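PDB 5NFM: YrbA from Sinorhizobium meliloti 2011, which is a BolA-like protein that binds divalent metal cations, here copper(II), with a lithium ion held at a neighbouring site. Local coordinates for residues Ile6-Ile14 and Met51-Met60; His30-Arg41 and His65-Pro74. All blocks are in the same frame, centred on the assembly; numbering follows the deposited sequence. Where two conformers were deposited one is given.

Two ways of building a small alpha-beta domain sit side by side here, both contacts being only partly buried. Contact 1 sets helix against helix and the turn that follows: the segments 6-14 and 51-60 meet largely through apolar side chains, buried on the side facing the sheet and more open at the methionine and lysine end. Contact 2 pairs the central strand 31-36 with strand 67-72, and its chemistry is mainly backbone hydrogen bonding. The two layers touch where Met60 and Ile6 pack on Tyr31 and where Val52 meets Leu69. Greasy side chains thus seal the interior, whereas polar groups line the face away from the helices, and a metal site and a salt bridge lie at the two ends.

Contact 1 of 2, residues Ile6-Ile14 and Met51-Met60; sequences IEDMIKAGI and MVYNALKGNM
Met9 runs across the side chain of Leu56 at about a right angle, and can be followed atom by atom. Its CB lies 3.8 Å from Ala55 O; CG carries the chain outward, and SD comes to rest 3.9 Å from Leu56 CD1. A bend at the last torsion (chi3 73°) turns CE toward the Leu56 carbonyl and Lys57 CB, though its exact place is uncertain. A weak hydrogen bond from Asn59 ND2 to the sulphur is doubtful, because that amide is modelled too near CE.

Deeper in, Ile10 sends CG1 to within 3.6 Å of Leu56 CD2, and its CD1 reaches Val52 CG1. Ile14 CD1 extends the apolar line to Val52 CG2 and Met51. Between them Ala55 CB sits 4.0 Å from Ile10 CA and close to Gly13 CA, which has no side chain to lie between. The axes of the two helical segments approach to 8.3 Å at a crossing angle of 111°. Beneath, Ile6 and Ile10 also touch strand 18-23, so the helix pair covers the sheet, as in the class II KH-like fold of the BolA family.

One water donates to both Met9 O (2.8 Å) and Ala55 O (2.7 Å). The chemistry is therefore dispersion between close-fitting apolar groups, with a water bridging two carbonyls across the helices, Met9 O also accepting from Gly13 N.

Contact 2 of 2, residues His30-Arg41 and His65-Pro74; sequences HYAAEVVAEAFR and HALALQTSAP. With CU (copper (II) ion), chain C; LI (lithium ion), chain B.
Glu34 lays its carboxylate over the side-chain amide of Gln70, in the one of its two conformers considered here, with the planes 11° apart. OE2 of Glu34 stays 3.6 Å from NE2 of Gln70, so the pair is stacked without a hydrogen bond. Pointing away from its own backbone N (chi1 -179°), the extended chain of Glu34 also brings OE2 to a water, which donates to it and is in turn hydrogen-bonded to Ser72 OG. With an alanine here, the water bridging to Ser72 OG would probably lose its carboxylate partner.

Beneath these side chains runs a parallel ladder, from Tyr31 N on Ala66 O (2.8 Å) to Ala37 N on Ser72 O (3.0 Å). The other edge of strand 31-36 bonds to strand 18-23, making it the centre of the sheet. On the face turned to the helices, Leu67 CD1 fits against Tyr31 CB and Ala33 CB.

At one end of the ladder His30 NE2 and His65 NE2 each bind copper at 2.0 Å, in adjacent positions with ring planes 84° apart. Waters complete an elongated octahedron, two of them more distant and roughly opposed. His30 O binds lithium together with Asp23, Leu24 and Asp27. At the far end Arg41 grips Glu38 side-on through NE and NH2, while NH2 also donates to a lone pair of Pro74 O at 2.8 Å and Ala73 CB lies over the guanidinium face.

The strand pairing sets His30 beside the end of helix 63-66, so that two rings from different elements can reach one copper, and the elongation is consistent with the Jahn-Teller distortion of copper(II).

Contact 1 of 2, residues Ile6-Ile14 and Met51-Met60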
loop_
_atom_site.group_PDB
_atom_site.type_symbol
_atom_site.label_atom_id
_atom_site.label_comp_id
_atom_site.label_asym_id
_atom_site.label_seq_id
_atom_site.Cartn_x
_atom_site.Cartn_y
_atom_site.Cartn_z
ATOM N N ILE A 6 2.031 3.482 7.556
ATOM C CA ILE A 6 1.572 3.089 6.223
ATOM C C ILE A 6 1.061 1.653 6.254
ATOM O O ILE A 6 -0.052 1.355 5.800
ATOM C CB ILE A 6 2.691 3.272 5.182
ATOM C CG1 ILE A 6 3.086 4.748 5.041
ATOM C CG2 ILE A 6 2.252 2.713 3.833
ATOM C CD1 ILE A 6 4.379 4.968 4.281
ATOM N N GLU A 7 1.874 0.747 6.811
ATOM C CA GLU A 7 1.486 -0.654 6.901
ATOM C C GLU A 7 0.201 -0.815 7.713
ATOM O O GLU A 7 -0.723 -1.527 7.299
ATOM C CB GLU A 7 2.643 -1.471 7.494
ATOM C CG GLU A 7 2.317 -2.940 7.666
ATOM C CD GLU A 7 3.530 -3.866 7.707
ATOM O OE1 GLU A 7 4.649 -3.423 7.359
ATOM O OE2 GLU A 7 3.331 -5.051 8.076
ATOM N N ASP A 8 0.126 -0.140 8.867
ATOM C CA ASP A 8 -1.073 -0.214 9.700
ATOM C C ASP A 8 -2.310 0.211 8.912
ATOM O O ASP A 8 -3.365 -0.432 8.999
ATOM C CB ASP A 8 -0.927 0.699 10.924
ATOM C CG ASP A 8 0.013 0.157 12.006
ATOM O OD1 ASP A 8 0.412 -1.022 11.967
ATOM O OD2 ASP A 8 0.318 0.959 12.922
ATOM N N MET A 9 -2.221 1.320 8.176
ATOM C CA MET A 9 -3.401 1.812 7.473
ATOM C C MET A 9 -3.829 0.844 6.378
ATOM O O MET A 9 -5.027 0.605 6.176
ATOM C CB MET A 9 -3.135 3.204 6.917
ATOM C CG MET A 9 -2.993 4.249 8.013
ATOM S SD MET A 9 -3.023 5.904 7.355
ATOM C CE MET A 9 -4.773 5.982 6.971
ATOM N N ILE A 10 -2.868 0.268 5.655
ATOM C CA ILE A 10 -3.227 -0.693 4.619
ATOM C C ILE A 10 -3.913 -1.903 5.234
ATOM O O ILE A 10 -4.942 -2.374 4.728
ATOM C CB ILE A 10 -1.997 -1.083 3.780
ATOM C CG1 ILE A 10 -1.454 0.144 3.041
ATOM C CG2 ILE A 10 -2.372 -2.197 2.806
ATOM C CD1 ILE A 10 -0.116 -0.083 2.342
ATOM N N LYS A 11 -3.376 -2.415 6.342
ATOM C CA LYS A 11 -3.953 -3.618 6.929
ATOM C C LYS A 11 -5.302 -3.361 7.588
ATOM O O LYS A 11 -6.141 -4.267 7.630
ATOM C CB LYS A 11 -2.952 -4.254 7.877
ATOM C CG LYS A 11 -1.781 -4.828 7.080
ATOM C CD LYS A 11 -0.707 -5.441 7.938
ATOM C CE LYS A 11 -1.202 -6.681 8.645
ATOM N NZ LYS A 11 -0.054 -7.494 9.133
ATOM N N ALA A 12 -5.536 -2.148 8.090
ATOM C CA ALA A 12 -6.858 -1.812 8.616
ATOM C C ALA A 12 -7.876 -1.708 7.486
ATOM O O ALA A 12 -9.022 -2.153 7.625
ATOM C CB ALA A 12 -6.801 -0.498 9.390
ATOM N N GLY A 13 -7.469 -1.115 6.363
ATOM C CA GLY A 13 -8.403 -0.861 5.282
ATOM C C GLY A 13 -8.645 -2.049 4.377
ATOM O O GLY A 13 -9.698 -2.126 3.733
ATOM N N ILE A 14 -7.684 -2.970 4.304
ATOM C CA ILE A 14 -7.761 -4.158 3.456
ATOM C C ILE A 14 -7.542 -5.356 4.376
ATOM O O ILE A 14 -6.429 -5.899 4.465
ATOM C CB ILE A 14 -6.744 -4.111 2.300
ATOM C CG1 ILE A 14 -6.854 -2.781 1.537
ATOM C CG2 ILE A 14 -6.965 -5.298 1.369
ATOM C CD1 ILE A 14 -5.869 -2.636 0.390
ATOM N N MET A 51 -7.549 0.514 -4.453
ATOM C CA MET A 51 -7.891 0.062 -3.104
ATOM C C MET A 51 -6.826 0.466 -2.092
ATOM O O MET A 51 -7.149 0.788 -0.939
ATOM C CB MET A 51 -8.087 -1.453 -3.088
ATOM C CG MET A 51 -9.309 -1.889 -3.874
ATOM S SD MET A 51 -9.515 -3.675 -3.912
ATOM C CE MET A 51 -9.924 -3.997 -2.203
ATOM N N VAL A 52 -5.549 0.431 -2.490
ATOM C CA VAL A 52 -4.481 0.849 -1.583
ATOM C C VAL A 52 -4.544 2.356 -1.333
ATOM O O VAL A 52 -4.442 2.806 -0.186
ATOM C CB VAL A 52 -3.100 0.405 -2.100
ATOM C CG1 VAL A 52 -2.015 0.866 -1.114
ATOM C CG2 VAL A 52 -3.052 -1.116 -2.272
ATOM N N TYR A 53 -4.720 3.162 -2.394
ATOM C CA TYR A 53 -4.876 4.596 -2.171
ATOM C C TYR A 53 -6.040 4.861 -1.217
ATOM O O TYR A 53 -5.933 5.685 -0.297
ATOM C CB TYR A 53 -5.086 5.361 -3.490
ATOM C CG TYR A 53 -3.939 5.259 -4.472
ATOM C CD1 TYR A 53 -2.630 5.519 -4.084
ATOM C CD2 TYR A 53 -4.173 4.918 -5.798
ATOM C CE1 TYR A 53 -1.584 5.427 -4.990
ATOM C CE2 TYR A 53 -3.137 4.814 -6.707
ATOM C CZ TYR A 53 -1.842 5.064 -6.305
ATOM O OH TYR A 53 -0.837 4.952 -7.235
ATOM N N ASN A 54 -7.163 4.165 -1.415
ATOM C CA ASN A 54 -8.304 4.363 -0.523
ATOM C C ASN A 54 -7.915 4.089 0.927
ATOM O O ASN A 54 -8.328 4.817 1.837
ATOM C CB ASN A 54 -9.458 3.431 -0.895
ATOM C CG ASN A 54 -10.119 3.779 -2.212
ATOM O OD1 ASN A 54 -9.855 4.826 -2.815
ATOM N ND2 ASN A 54 -11.002 2.895 -2.659
ATOM N N ALA A 55 -7.152 3.014 1.167
ATOM C CA ALA A 55 -6.803 2.629 2.531
ATOM C C ALA A 55 -5.954 3.687 3.233
ATOM O O ALA A 55 -6.019 3.813 4.463
ATOM C CB ALA A 55 -6.077 1.284 2.529
ATOM N N LEU A 56 -5.150 4.446 2.483
ATOM C CA LEU A 56 -4.358 5.516 3.077
ATOM C C LEU A 56 -5.186 6.748 3.427
ATOM O O LEU A 56 -4.699 7.604 4.173
ATOM C CB LEU A 56 -3.154 5.880 2.191
ATOM C CG LEU A 56 -1.850 5.124 2.497
ATOM C CD1 LEU A 56 -1.271 5.541 3.853
ATOM C CD2 LEU A 56 -2.025 3.611 2.432
ATOM N N LYS A 57 -6.416 6.850 2.917
ATOM C CA LYS A 57 -7.405 7.820 3.385
ATOM C C LYS A 57 -6.906 9.256 3.273
ATOM O O LYS A 57 -7.304 10.127 4.045
ATOM C CB LYS A 57 -7.920 7.471 4.787
ATOM C CG LYS A 57 -8.775 6.190 4.788
ATOM C CD LYS A 57 -9.268 5.825 6.174
ATOM C CE LYS A 57 -9.958 4.466 6.182
ATOM N NZ LYS A 57 -11.266 4.468 5.467
ATOM N N GLY A 58 -6.053 9.521 2.285
ATOM C CA GLY A 58 -5.529 10.859 2.075
ATOM C C GLY A 58 -4.507 11.308 3.094
ATOM O O GLY A 58 -4.122 12.481 3.089
ATOM N N ASN A 59 -4.045 10.416 3.964
ATOM C CA ASN A 59 -3.133 10.804 5.031
ATOM C C ASN A 59 -1.692 10.989 4.574
ATOM O O ASN A 59 -0.890 11.557 5.329
ATOM C CB ASN A 59 -3.192 9.777 6.156
ATOM C CG ASN A 59 -4.455 9.907 6.970
ATOM O OD1 ASN A 59 -4.834 11.008 7.359
ATOM N ND2 ASN A 59 -5.127 8.801 7.216
ATOM N N MET A 60 -1.347 10.530 3.376
ATOM C CA MET A 60 0.019 10.585 2.869
ATOM C C MET A 60 0.055 11.546 1.680
ATOM O O MET A 60 -0.432 11.224 0.591
ATOM C CB MET A 60 0.479 9.185 2.472
ATOM C CG MET A 60 1.923 9.118 2.042
ATOM S SD MET A 60 2.354 7.431 1.609
ATOM C CE MET A 60 4.129 7.599 1.423
HETATM O O HOH W 1 -7.044 2.459 6.619
#

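Contact 2 of 2, residues His30-Arg41 and His65-Pro74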
loop_
_atom_site.group_PDB
_atom_site.type_symbol
_atom_site.label_atom_id
_atom_site.label_comp_id
_atom_site.label_asym_id
_atom_site.label_seq_id
_atom_site.Cartn_x
_atom_site.Cartn_y
_atom_site.Cartn_z
ATOM N N HIS A 30 9.791 8.910 0.589
ATOM C CA HIS A 30 9.302 8.059 -0.489
ATOM C C HIS A 30 9.500 6.596 -0.112
ATOM O O HIS A 30 10.549 6.210 0.435
ATOM C CB HIS A 30 10.036 8.358 -1.796
ATOM C CG HIS A 30 9.756 9.728 -2.337
ATOM N ND1 HIS A 30 10.449 10.237 -3.407
ATOM C CD2 HIS A 30 8.861 10.688 -1.976
ATOM C CE1 HIS A 30 10.005 11.453 -3.678
ATOM N NE2 HIS A 30 9.042 11.759 -2.823
ATOM N N TYR A 31 8.485 5.789 -0.439
ATOM C CA TYR A 31 8.384 4.403 -0.023
ATOM C C TYR A 31 7.931 3.546 -1.197
ATOM O O TYR A 31 7.395 4.046 -2.195
ATOM C CB TYR A 31 7.343 4.254 1.102
ATOM C CG TYR A 31 7.659 5.013 2.375
ATOM C CD1 TYR A 31 7.396 6.373 2.485
ATOM C CD2 TYR A 31 8.205 4.369 3.480
ATOM C CE1 TYR A 31 7.659 7.070 3.659
ATOM C CE2 TYR A 31 8.472 5.061 4.660
ATOM C CZ TYR A 31 8.194 6.411 4.741
ATOM O OH TYR A 31 8.435 7.113 5.900
ATOM N N ALA A 32 8.133 2.235 -1.048
ATOM C CA ALA A 32 7.515 1.243 -1.906
ATOM C C ALA A 32 6.759 0.268 -1.012
ATOM O O ALA A 32 7.194 -0.039 0.099
ATOM C CB ALA A 32 8.559 0.507 -2.745
ATOM N N ALA A 33 5.611 -0.191 -1.489
ATOM C CA ALA A 33 4.774 -1.131 -0.753
ATOM C C ALA A 33 4.388 -2.294 -1.652
ATOM O O ALA A 33 3.944 -2.085 -2.784
ATOM C CB ALA A 33 3.497 -0.461 -0.235
ATOM N N GLU A 34 4.539 -3.512 -1.133
ATOM C CA GLU A 34 3.930 -4.694 -1.725
ATOM C C GLU A 34 2.733 -5.078 -0.866
ATOM O O GLU A 34 2.852 -5.167 0.360
ATOM C CB GLU A 34 4.901 -5.866 -1.808
ATOM C CG GLU A 34 4.246 -7.068 -2.456
ATOM C CD GLU A 34 5.193 -8.209 -2.682
ATOM O OE1 GLU A 34 6.351 -8.143 -2.217
ATOM O OE2 GLU A 34 4.769 -9.177 -3.340
ATOM N N VAL A 35 1.582 -5.264 -1.512
ATOM C CA VAL A 35 0.349 -5.611 -0.820
ATOM C C VAL A 35 -0.245 -6.829 -1.511
ATOM O O VAL A 35 -0.541 -6.784 -2.714
ATOM C CB VAL A 35 -0.661 -4.450 -0.807
ATOM C CG1 VAL A 35 -1.861 -4.806 0.051
ATOM C CG2 VAL A 35 -0.002 -3.158 -0.323
ATOM N N VAL A 36 -0.434 -7.903 -0.749
ATOM C CA VAL A 36 -0.975 -9.159 -1.253
ATOM C C VAL A 36 -2.291 -9.406 -0.526
ATOM O O VAL A 36 -2.314 -9.461 0.708
ATOM C CB VAL A 36 -0.003 -10.325 -1.018
ATOM C CG1 VAL A 36 -0.570 -11.611 -1.601
ATOM C CG2 VAL A 36 1.355 -10.022 -1.628
ATOM N N ALA A 37 -3.387 -9.532 -1.274
ATOM C CA ALA A 37 -4.703 -9.623 -0.647
ATOM C C ALA A 37 -5.636 -10.429 -1.539
ATOM O O ALA A 37 -5.653 -10.244 -2.760
ATOM C CB ALA A 37 -5.301 -8.229 -0.421
ATOM N N GLU A 38 -6.449 -11.288 -0.918
ATOM C CA GLU A 38 -7.397 -12.082 -1.694
ATOM C C GLU A 38 -8.378 -11.207 -2.469
ATOM O O GLU A 38 -8.774 -11.564 -3.590
ATOM C CB GLU A 38 -8.137 -13.054 -0.774
ATOM C CG GLU A 38 -9.044 -14.021 -1.530
ATOM C CD GLU A 38 -8.291 -14.902 -2.518
ATOM O OE1 GLU A 38 -7.150 -15.318 -2.193
ATOM O OE2 GLU A 38 -8.841 -15.171 -3.617
ATOM N N ALA A 39 -8.767 -10.061 -1.897
ATOM C CA ALA A 39 -9.704 -9.165 -2.564
ATOM C C ALA A 39 -9.149 -8.634 -3.881
ATOM O O ALA A 39 -9.912 -8.107 -4.700
ATOM C CB ALA A 39 -10.046 -8.001 -1.638
ATOM N N PHE A 40 -7.839 -8.759 -4.108
ATOM C CA PHE A 40 -7.239 -8.326 -5.359
ATOM C C PHE A 40 -7.417 -9.325 -6.503
ATOM O O PHE A 40 -7.194 -8.956 -7.663
ATOM C CB PHE A 40 -5.742 -8.084 -5.155
ATOM C CG PHE A 40 -5.398 -6.890 -4.277
ATOM C CD1 PHE A 40 -6.326 -5.916 -3.923
ATOM C CD2 PHE A 40 -4.092 -6.750 -3.832
ATOM C CE1 PHE A 40 -5.942 -4.830 -3.134
ATOM C CE2 PHE A 40 -3.705 -5.662 -3.055
ATOM C CZ PHE A 40 -4.632 -4.709 -2.701
ATOM N N ARG A 41 -7.773 -10.580 -6.219
ATOM C CA ARG A 41 -7.819 -11.575 -7.285
ATOM C C ARG A 41 -8.912 -11.211 -8.285
ATOM O O ARG A 41 -10.058 -10.963 -7.903
ATOM C CB ARG A 41 -8.036 -12.980 -6.720
ATOM C CG ARG A 41 -7.503 -14.068 -7.650
ATOM C CD ARG A 41 -7.691 -15.478 -7.093
ATOM N NE ARG A 41 -7.082 -15.660 -5.776
ATOM C CZ ARG A 41 -5.804 -15.963 -5.559
ATOM N NH1 ARG A 41 -4.946 -16.139 -6.563
ATOM N NH2 ARG A 41 -5.378 -16.095 -4.307
ATOM N N HIS A 65 3.272 9.570 -6.224
ATOM C CA HIS A 65 4.695 9.316 -6.425
ATOM C C HIS A 65 5.395 8.770 -5.186
ATOM O O HIS A 65 6.439 8.116 -5.322
ATOM C CB HIS A 65 5.435 10.580 -6.910
ATOM C CG HIS A 65 5.755 11.572 -5.827
ATOM N ND1 HIS A 65 4.933 12.629 -5.506
ATOM C CD2 HIS A 65 6.829 11.673 -5.005
ATOM C CE1 HIS A 65 5.486 13.334 -4.532
ATOM N NE2 HIS A 65 6.637 12.777 -4.206
ATOM N N ALA A 66 4.870 9.040 -3.994
ATOM C CA ALA A 66 5.598 8.746 -2.771
ATOM C C ALA A 66 5.372 7.333 -2.257
ATOM O O ALA A 66 6.096 6.905 -1.353
ATOM C CB ALA A 66 5.250 9.762 -1.678
ATOM N N LEU A 67 4.393 6.605 -2.803
ATOM C CA LEU A 67 4.152 5.210 -2.425
ATOM C C LEU A 67 4.088 4.376 -3.705
ATOM O O LEU A 67 3.029 4.258 -4.333
ATOM C CB LEU A 67 2.872 5.080 -1.595
ATOM C CG LEU A 67 2.667 3.695 -0.971
ATOM C CD1 LEU A 67 3.757 3.373 0.042
ATOM C CD2 LEU A 67 1.297 3.614 -0.327
ATOM N N ALA A 68 5.229 3.809 -4.101
ATOM C CA ALA A 68 5.304 2.988 -5.307
ATOM C C ALA A 68 4.768 1.593 -4.992
ATOM O O ALA A 68 5.210 0.961 -4.030
ATOM C CB ALA A 68 6.751 2.901 -5.784
ATOM N N LEU A 69 3.835 1.104 -5.808
ATOM C CA LEU A 69 3.013 -0.039 -5.441
ATOM C C LEU A 69 3.287 -1.293 -6.269
ATOM O O LEU A 69 3.497 -1.236 -7.488
ATOM C CB LEU A 69 1.525 0.300 -5.588
ATOM C CG LEU A 69 1.000 1.395 -4.651
ATOM C CD1 LEU A 69 -0.443 1.743 -4.978
ATOM C CD2 LEU A 69 1.124 0.979 -3.192
ATOM N N GLN A 70 3.231 -2.429 -5.581
ATOM C CA GLN A 70 3.189 -3.749 -6.193
ATOM C C GLN A 70 2.084 -4.518 -5.488
ATOM O O GLN A 70 2.085 -4.607 -4.257
ATOM C CB GLN A 70 4.542 -4.438 -5.990
ATOM C CG GLN A 70 4.645 -5.888 -6.375
ATOM C CD GLN A 70 6.003 -6.462 -5.998
ATOM O OE1 GLN A 70 6.862 -5.757 -5.461
ATOM N NE2 GLN A 70 6.201 -7.745 -6.268
ATOM N N THR A 71 1.137 -5.053 -6.253
ATOM C CA THR A 71 0.003 -5.750 -5.676
ATOM C C THR A 71 -0.226 -7.076 -6.384
ATOM O O THR A 71 0.106 -7.253 -7.560
ATOM C CB THR A 71 -1.266 -4.879 -5.753
ATOM O OG1 THR A 71 -1.442 -4.402 -7.087
ATOM C CG2 THR A 71 -1.168 -3.679 -4.820
ATOM N N SER A 72 -0.842 -8.006 -5.656
ATOM C CA SER A 72 -1.156 -9.317 -6.206
ATOM C C SER A 72 -2.127 -10.019 -5.268
ATOM O O SER A 72 -2.327 -9.616 -4.119
ATOM C CB SER A 72 0.108 -10.169 -6.360
ATOM O OG SER A 72 0.764 -10.297 -5.110
ATOM N N ALA A 73 -2.715 -11.097 -5.777
ATOM C CA ALA A 73 -3.475 -12.015 -4.950
ATOM C C ALA A 73 -2.553 -13.110 -4.410
ATOM O O ALA A 73 -1.531 -13.424 -5.026
ATOM C CB ALA A 73 -4.599 -12.652 -5.763
ATOM N N PRO A 74 -2.903 -13.723 -3.274
ATOM C CA PRO A 74 -2.033 -14.749 -2.685
ATOM C C PRO A 74 -1.720 -15.902 -3.627
ATOM O O PRO A 74 -2.586 -16.425 -4.335
ATOM C CB PRO A 74 -2.833 -15.232 -1.467
ATOM C CG PRO A 74 -3.653 -14.044 -1.078
ATOM C CD PRO A 74 -4.024 -13.383 -2.378
HETATM CU CU CU C . 8.026 13.483 -2.917
HETATM LI LI LI B . 12.144 6.748 1.380
HETATM O O HOH W 2 8.178 6.174 -4.117
HETATM O O HOH W 3 2.710 -8.554 -5.136
HETATM O O HOH W 4 6.966 13.289 -0.758
HETATM O O HOH W 5 9.417 14.452 -4.661
HETATM O O HOH W 6 9.448 14.358 -1.779
HETATM O O HOH W 7 7.171 15.305 -2.702
#